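Local coordinates for CurF (Lyngbya majuscula, PDB 2Q34), which probably decarboxylates an acyl chain intermediate during polyketide beta-branching, as a lyase domain of the crotonase (enoyl-CoA hydratase/isomerase) superfamily, at residues S22-F27 against G57-S62; V115-E120 against F173-R178. All coordinates share one frame; numbering follows the deposited sequence.

Interaction 1 and interaction 2 sit at the same sheet of the crotonase fold, their centres about 17 Å apart. Interaction 1 joins the loops that follow strands 13-18 and 50-54, neighbours in the six-stranded sheet; interaction 2 pairs strand 114-118 with the outermost strand 175-176. Strand 93-97 lies between the two regions, and Gln98, directly after it, links them by hydrogen bonds to both: its NE2 to Gly57 O and Tyr59 O, its backbone O to Arg178 NE. Along the chain the contacts come in series, the first closing before the second opens. They also touch directly, in a packing contact of Asn58 OD1 3.5 Å from Arg178 NH1.

Interaction 1: S22-F27 against G57-S62; sequences SSRNGF and GNYFSS
Arg24 turns CG away from its own carbonyl carbon (chi1 -65°) and Tyr59 does the same with its ring (chi1 -64°), which sets the two side chains side by side, pointing the same way, where two loops of the crotonase fold meet. Residues 22-27 lead from strand 13-18 to helix 29-44, and residues 57-62 from the adjacent strand 50-54 to helix 66-73. The latter run into Gly63, in a segment that in crotonase relatives lies near the oxyanion hole, so the contact probably joins the loop after strand 13-18 to that region. Arg24 CB stands over the middle of the Tyr59 ring, 3.8 Å from its centroid, as a CH-pi contact. CG continues across the same face, 3.9 Å from Tyr59 CE2, before the bent chain carries the guanidinium back to its own loop, nearly perpendicular to the ring. There Arg24 NH1 donates to Ser22 O at 2.7 Å, so the arginine meets the tyrosine through its aliphatic part. His100 packs edge-to-face with the same ring.

Asn25 also fastens the loops. Its ND2 donates to Phe60 O at 3.1 Å and 153°, with the acceptor close to the amide plane. ND2 also bonds to Met18 O, while OD1 accepts from Asp20 N, so partners at both ends fix the rotation of this buried amide. Ser62 N donates to Asn25 O at 3.1 Å. A water lying 2.6 Å from that same Asn25 O donates to it and also hydrogen-bonds Ser61 OG, bridging the segments. The turn itself is held by an ST motif, in which Ser23 OG accepts from Gly26 N and bonds to Asp20. Next along the chain, the ring of Phe27 approaches obliquely, its CE1 3.4 Å from Ser61 OG.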
loop_
_atom_site.group_PDB
_atom_site.type_symbol
_atom_site.label_atom_id
_atom_site.label_comp_id
_atom_site.label_asym_id
_atom_site.label_seq_id
_atom_site.Cartn_x
_atom_site.Cartn_y
_atom_site.Cartn_z
ATOM N N SER A 22 -28.645 -11.505 -21.853
ATOM C CA SER A 22 -28.143 -12.238 -23.029
ATOM C C SER A 22 -26.612 -12.383 -23.085
ATOM O O SER A 22 -26.110 -13.398 -23.587
ATOM C CB SER A 22 -28.692 -11.638 -24.335
ATOM O OG SER A 22 -28.412 -10.249 -24.463
ATOM N N SER A 23 -25.885 -11.382 -22.569
ATOM C CA SER A 23 -24.430 -11.363 -22.593
ATOM C C SER A 23 -23.843 -11.523 -21.186
ATOM O O SER A 23 -22.621 -11.527 -21.009
ATOM C CB SER A 23 -23.926 -10.043 -23.193
ATOM O OG SER A 23 -24.118 -8.969 -22.280
ATOM N N ARG A 24 -24.741 -11.617 -20.205
ATOM C CA ARG A 24 -24.382 -11.700 -18.787
ATOM C C ARG A 24 -23.579 -10.452 -18.436
ATOM O O ARG A 24 -22.498 -10.529 -17.863
ATOM C CB ARG A 24 -23.587 -12.957 -18.503
ATOM C CG ARG A 24 -24.390 -14.246 -18.717
ATOM C CD ARG A 24 -23.515 -15.392 -19.209
ATOM N NE ARG A 24 -22.783 -15.121 -20.457
ATOM C CZ ARG A 24 -23.315 -14.902 -21.668
ATOM N NH1 ARG A 24 -24.630 -14.887 -21.861
ATOM N NH2 ARG A 24 -22.516 -14.672 -22.705
ATOM N N ASN A 25 -24.120 -9.310 -18.829
ATOM C CA ASN A 25 -23.505 -8.019 -18.562
ATOM C C ASN A 25 -22.104 -7.951 -19.137
ATOM O O ASN A 25 -21.186 -7.417 -18.505
ATOM C CB ASN A 25 -23.515 -7.720 -17.063
ATOM C CG ASN A 25 -24.847 -7.191 -16.589
ATOM O OD1 ASN A 25 -25.830 -7.159 -17.331
ATOM N ND2 ASN A 25 -24.886 -6.755 -15.351
ATOM N N GLY A 26 -21.948 -8.522 -20.333
ATOM C CA GLY A 26 -20.692 -8.450 -21.061
ATOM C C GLY A 26 -20.614 -7.081 -21.711
ATOM O O GLY A 26 -21.568 -6.307 -21.640
ATOM N N PHE A 27 -19.479 -6.768 -22.335
ATOM C CA PHE A 27 -19.335 -5.499 -23.040
ATOM C C PHE A 27 -20.007 -5.524 -24.415
ATOM O O PHE A 27 -19.345 -5.424 -25.456
ATOM C CB PHE A 27 -17.861 -5.115 -23.178
ATOM C CG PHE A 27 -17.180 -4.786 -21.872
ATOM C CD1 PHE A 27 -17.911 -4.493 -20.720
ATOM C CD2 PHE A 27 -15.791 -4.707 -21.824
ATOM C CE1 PHE A 27 -17.255 -4.177 -19.519
ATOM C CE2 PHE A 27 -15.134 -4.382 -20.646
ATOM C CZ PHE A 27 -15.856 -4.117 -19.493
ATOM N N GLY A 57 -28.667 -10.095 -10.897
ATOM C CA GLY A 57 -28.531 -11.526 -10.643
ATOM C C GLY A 57 -27.135 -11.885 -10.172
ATOM O O GLY A 57 -26.620 -11.291 -9.218
ATOM N N ASN A 58 -26.523 -12.834 -10.872
ATOM C CA ASN A 58 -25.210 -13.373 -10.498
ATOM C C ASN A 58 -24.000 -12.650 -11.128
ATOM O O ASN A 58 -22.857 -13.061 -10.893
ATOM C CB ASN A 58 -25.140 -14.855 -10.869
ATOM C CG ASN A 58 -26.077 -15.707 -10.042
ATOM O OD1 ASN A 58 -26.368 -15.390 -8.886
ATOM N ND2 ASN A 58 -26.557 -16.787 -10.632
ATOM N N TYR A 59 -24.257 -11.611 -11.933
ATOM C CA TYR A 59 -23.209 -10.921 -12.697
ATOM C C TYR A 59 -23.142 -9.408 -12.498
ATOM O O TYR A 59 -24.129 -8.701 -12.670
ATOM C CB TYR A 59 -23.391 -11.180 -14.191
ATOM C CG TYR A 59 -23.213 -12.627 -14.540
ATOM C CD1 TYR A 59 -21.955 -13.123 -14.857
ATOM C CD2 TYR A 59 -24.295 -13.494 -14.549
ATOM C CE1 TYR A 59 -21.778 -14.456 -15.181
ATOM C CE2 TYR A 59 -24.128 -14.833 -14.866
ATOM C CZ TYR A 59 -22.864 -15.303 -15.170
ATOM O OH TYR A 59 -22.693 -16.627 -15.498
ATOM N N PHE A 60 -21.955 -8.924 -12.150
ATOM C CA PHE A 60 -21.659 -7.516 -12.249
ATOM C C PHE A 60 -21.284 -7.207 -13.714
ATOM O O PHE A 60 -21.994 -6.467 -14.401
ATOM C CB PHE A 60 -20.526 -7.104 -11.279
ATOM C CG PHE A 60 -20.124 -5.651 -11.418
ATOM C CD1 PHE A 60 -20.956 -4.662 -10.931
ATOM C CD2 PHE A 60 -18.929 -5.282 -12.056
ATOM C CE1 PHE A 60 -20.618 -3.312 -11.032
ATOM C CE2 PHE A 60 -18.574 -3.922 -12.189
ATOM C CZ PHE A 60 -19.429 -2.933 -11.677
ATOM N N SER A 61 -20.175 -7.785 -14.201
ATOM C CA SER A 61 -19.782 -7.610 -15.598
ATOM C C SER A 61 -18.848 -8.741 -16.046
ATOM O O SER A 61 -17.852 -9.047 -15.389
ATOM C CB SER A 61 -19.103 -6.242 -15.849
ATOM O OG SER A 61 -18.622 -6.188 -17.197
ATOM N N SER A 62 -19.176 -9.380 -17.157
ATOM C CA SER A 62 -18.312 -10.440 -17.612
ATOM C C SER A 62 -17.304 -9.937 -18.655
ATOM O O SER A 62 -16.564 -10.724 -19.235
ATOM C CB SER A 62 -19.149 -11.623 -18.100
ATOM O OG SER A 62 -19.825 -11.258 -19.271
HETATM O O HOH W 1 -20.565 -4.848 -18.356
#

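Interaction 2: V115-E120 against F173-R178; sequences VVFSQE and FPVVSR
The Phe173 ring carries Val115 CB over one face, displaced toward the rim, and the Phe117 ring has Pro174 O at its edge, near the ring plane. These groups flank the last parallel strand pair of the crotonase core sheet, in which strand 175-176 is added beside strand 114-118. The two phenylalanine rings meet obliquely, with planes at 40° and centroids 6.0 Å apart; Phe117 CE2 comes to 3.8 Å from Phe173 CB, at the root of that ring. Phe117 also touches Val175 through its CB, on the same face of the sheet, and Tyr123 packs edge-to-face against its ring. Leu146 of helix 138-146 and Glu149 of a neighbouring subunit lie against Phe173, so this end of the pair borders a subunit interface.

Three backbone bonds join the segments in parallel register. Phe117 N donates to Pro174 O at 2.9 Å, and Val176 N returns a bond to Phe117 O. Gln119 N then reaches Val176 O at 2.8 Å. On the other face of the sheet, Val116 CG1 and Val176 CG2 come to 4.2 Å, next to helix 178-192, whose Val181 and Tyr184 pack on Val116.

Toward the end of strand 114-118 the contact turns polar. Ser118 OG lies over one face of the Arg178 guanidinium and hydrogen-bonds Ser121 OG, while Arg178 NE is held by Gln98 O. Glu120 is not paired directly with that guanidinium: its OE1 is 5.3 Å from Arg178 NH1. A bend at chi2 (90°) instead folds the carboxylate back toward the backbone of Arg178. There Arg178 N donates to the syn side of Glu120 OE1, at 2.9 Å.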
loop_
_atom_site.group_PDB
_atom_site.type_symbol
_atom_site.label_atom_id
_atom_site.label_comp_id
_atom_site.label_asym_id
_atom_site.label_seq_id
_atom_site.Cartn_x
_atom_site.Cartn_y
_atom_site.Cartn_z
ATOM N N VAL A 115 -15.558 0.379 -3.955
ATOM C CA VAL A 115 -15.917 -0.930 -4.542
ATOM C C VAL A 115 -16.400 -1.825 -3.413
ATOM O O VAL A 115 -15.835 -1.780 -2.300
ATOM C CB VAL A 115 -14.715 -1.575 -5.260
ATOM C CG1 VAL A 115 -15.176 -2.838 -6.003
ATOM C CG2 VAL A 115 -14.072 -0.601 -6.248
ATOM N N VAL A 116 -17.473 -2.587 -3.665
ATOM C CA VAL A 116 -18.008 -3.546 -2.708
ATOM C C VAL A 116 -18.034 -4.894 -3.416
ATOM O O VAL A 116 -18.538 -4.988 -4.543
ATOM C CB VAL A 116 -19.435 -3.198 -2.267
ATOM C CG1 VAL A 116 -19.898 -4.215 -1.182
ATOM C CG2 VAL A 116 -19.498 -1.776 -1.704
ATOM N N PHE A 117 -17.465 -5.933 -2.790
ATOM C CA PHE A 117 -17.423 -7.269 -3.385
ATOM C C PHE A 117 -18.441 -8.196 -2.704
ATOM O O PHE A 117 -18.827 -7.984 -1.534
ATOM C CB PHE A 117 -16.030 -7.917 -3.200
ATOM C CG PHE A 117 -14.932 -7.302 -4.016
ATOM C CD1 PHE A 117 -14.371 -8.004 -5.075
ATOM C CD2 PHE A 117 -14.409 -6.054 -3.684
ATOM C CE1 PHE A 117 -13.318 -7.458 -5.821
ATOM C CE2 PHE A 117 -13.360 -5.488 -4.428
ATOM C CZ PHE A 117 -12.828 -6.180 -5.505
ATOM N N SER A 118 -18.869 -9.221 -3.440
ATOM C CA SER A 118 -19.697 -10.311 -2.909
ATOM C C SER A 118 -18.822 -11.497 -2.462
ATOM O O SER A 118 -17.924 -11.925 -3.213
ATOM C CB SER A 118 -20.668 -10.773 -4.010
ATOM O OG SER A 118 -21.182 -12.070 -3.742
ATOM N N GLN A 119 -19.094 -12.048 -1.273
ATOM C CA GLN A 119 -18.339 -13.187 -0.727
ATOM C C GLN A 119 -18.357 -14.408 -1.642
ATOM O O GLN A 119 -17.357 -15.101 -1.766
ATOM C CB GLN A 119 -18.911 -13.618 0.636
ATOM C CG GLN A 119 -18.635 -12.665 1.783
ATOM C CD GLN A 119 -19.499 -12.966 3.026
ATOM O OE1 GLN A 119 -19.530 -12.179 3.978
ATOM N NE2 GLN A 119 -20.199 -14.098 3.015
ATOM N N GLU A 120 -19.505 -14.655 -2.265
ATOM C CA GLU A 120 -19.790 -15.911 -2.970
ATOM C C GLU A 120 -19.453 -15.821 -4.453
ATOM O O GLU A 120 -19.371 -16.836 -5.127
ATOM C CB GLU A 120 -21.267 -16.264 -2.850
ATOM C CG GLU A 120 -21.782 -16.453 -1.418
ATOM C CD GLU A 120 -22.297 -15.155 -0.787
ATOM O OE1 GLU A 120 -22.153 -14.069 -1.403
ATOM O OE2 GLU A 120 -22.853 -15.237 0.336
ATOM N N PHE A 173 -10.995 -3.696 0.468
ATOM C CA PHE A 173 -12.401 -3.328 0.225
ATOM C C PHE A 173 -13.357 -4.199 1.028
ATOM O O PHE A 173 -13.001 -5.313 1.411
ATOM C CB PHE A 173 -12.732 -3.481 -1.264
ATOM C CG PHE A 173 -12.015 -2.502 -2.164
ATOM C CD1 PHE A 173 -12.432 -1.185 -2.244
ATOM C CD2 PHE A 173 -10.921 -2.904 -2.916
ATOM C CE1 PHE A 173 -11.786 -0.270 -3.099
ATOM C CE2 PHE A 173 -10.264 -2.010 -3.762
ATOM C CZ PHE A 173 -10.702 -0.694 -3.857
ATOM N N PRO A 174 -14.586 -3.703 1.286
ATOM C CA PRO A 174 -15.584 -4.558 1.910
ATOM C C PRO A 174 -15.989 -5.755 1.048
ATOM O O PRO A 174 -16.228 -5.626 -0.160
ATOM C CB PRO A 174 -16.790 -3.634 2.117
ATOM C CG PRO A 174 -16.576 -2.481 1.173
ATOM C CD PRO A 174 -15.087 -2.329 1.064
ATOM N N VAL A 175 -16.045 -6.911 1.690
ATOM C CA VAL A 175 -16.563 -8.110 1.050
ATOM C C VAL A 175 -17.712 -8.606 1.920
ATOM O O VAL A 175 -17.510 -8.989 3.098
ATOM C CB VAL A 175 -15.466 -9.195 0.865
ATOM C CG1 VAL A 175 -16.040 -10.400 0.128
ATOM C CG2 VAL A 175 -14.260 -8.624 0.101
ATOM N N VAL A 176 -18.916 -8.587 1.360
ATOM C CA VAL A 176 -20.112 -8.978 2.123
ATOM C C VAL A 176 -20.957 -9.985 1.336
ATOM O O VAL A 176 -20.715 -10.213 0.135
ATOM C CB VAL A 176 -20.973 -7.739 2.564
ATOM C CG1 VAL A 176 -20.129 -6.716 3.371
ATOM C CG2 VAL A 176 -21.624 -7.046 1.360
ATOM N N SER A 177 -21.943 -10.586 2.009
ATOM C CA SER A 177 -22.828 -11.551 1.368
ATOM C C SER A 177 -23.464 -10.937 0.139
ATOM O O SER A 177 -23.733 -9.732 0.122
ATOM C CB SER A 177 -23.929 -12.002 2.324
ATOM O OG SER A 177 -23.369 -12.737 3.385
ATOM N N ARG A 178 -23.753 -11.762 -0.867
ATOM C CA ARG A 178 -24.312 -11.252 -2.124
ATOM C C ARG A 178 -25.568 -10.400 -1.869
ATOM O O ARG A 178 -25.713 -9.304 -2.427
ATOM C CB ARG A 178 -24.591 -12.380 -3.129
ATOM C CG ARG A 178 -25.365 -11.876 -4.355
ATOM C CD ARG A 178 -25.628 -12.948 -5.411
ATOM N NE ARG A 178 -24.472 -13.214 -6.264
ATOM C CZ ARG A 178 -23.959 -14.426 -6.471
ATOM N NH1 ARG A 178 -24.511 -15.490 -5.888
ATOM N NH2 ARG A 178 -22.902 -14.579 -7.275
#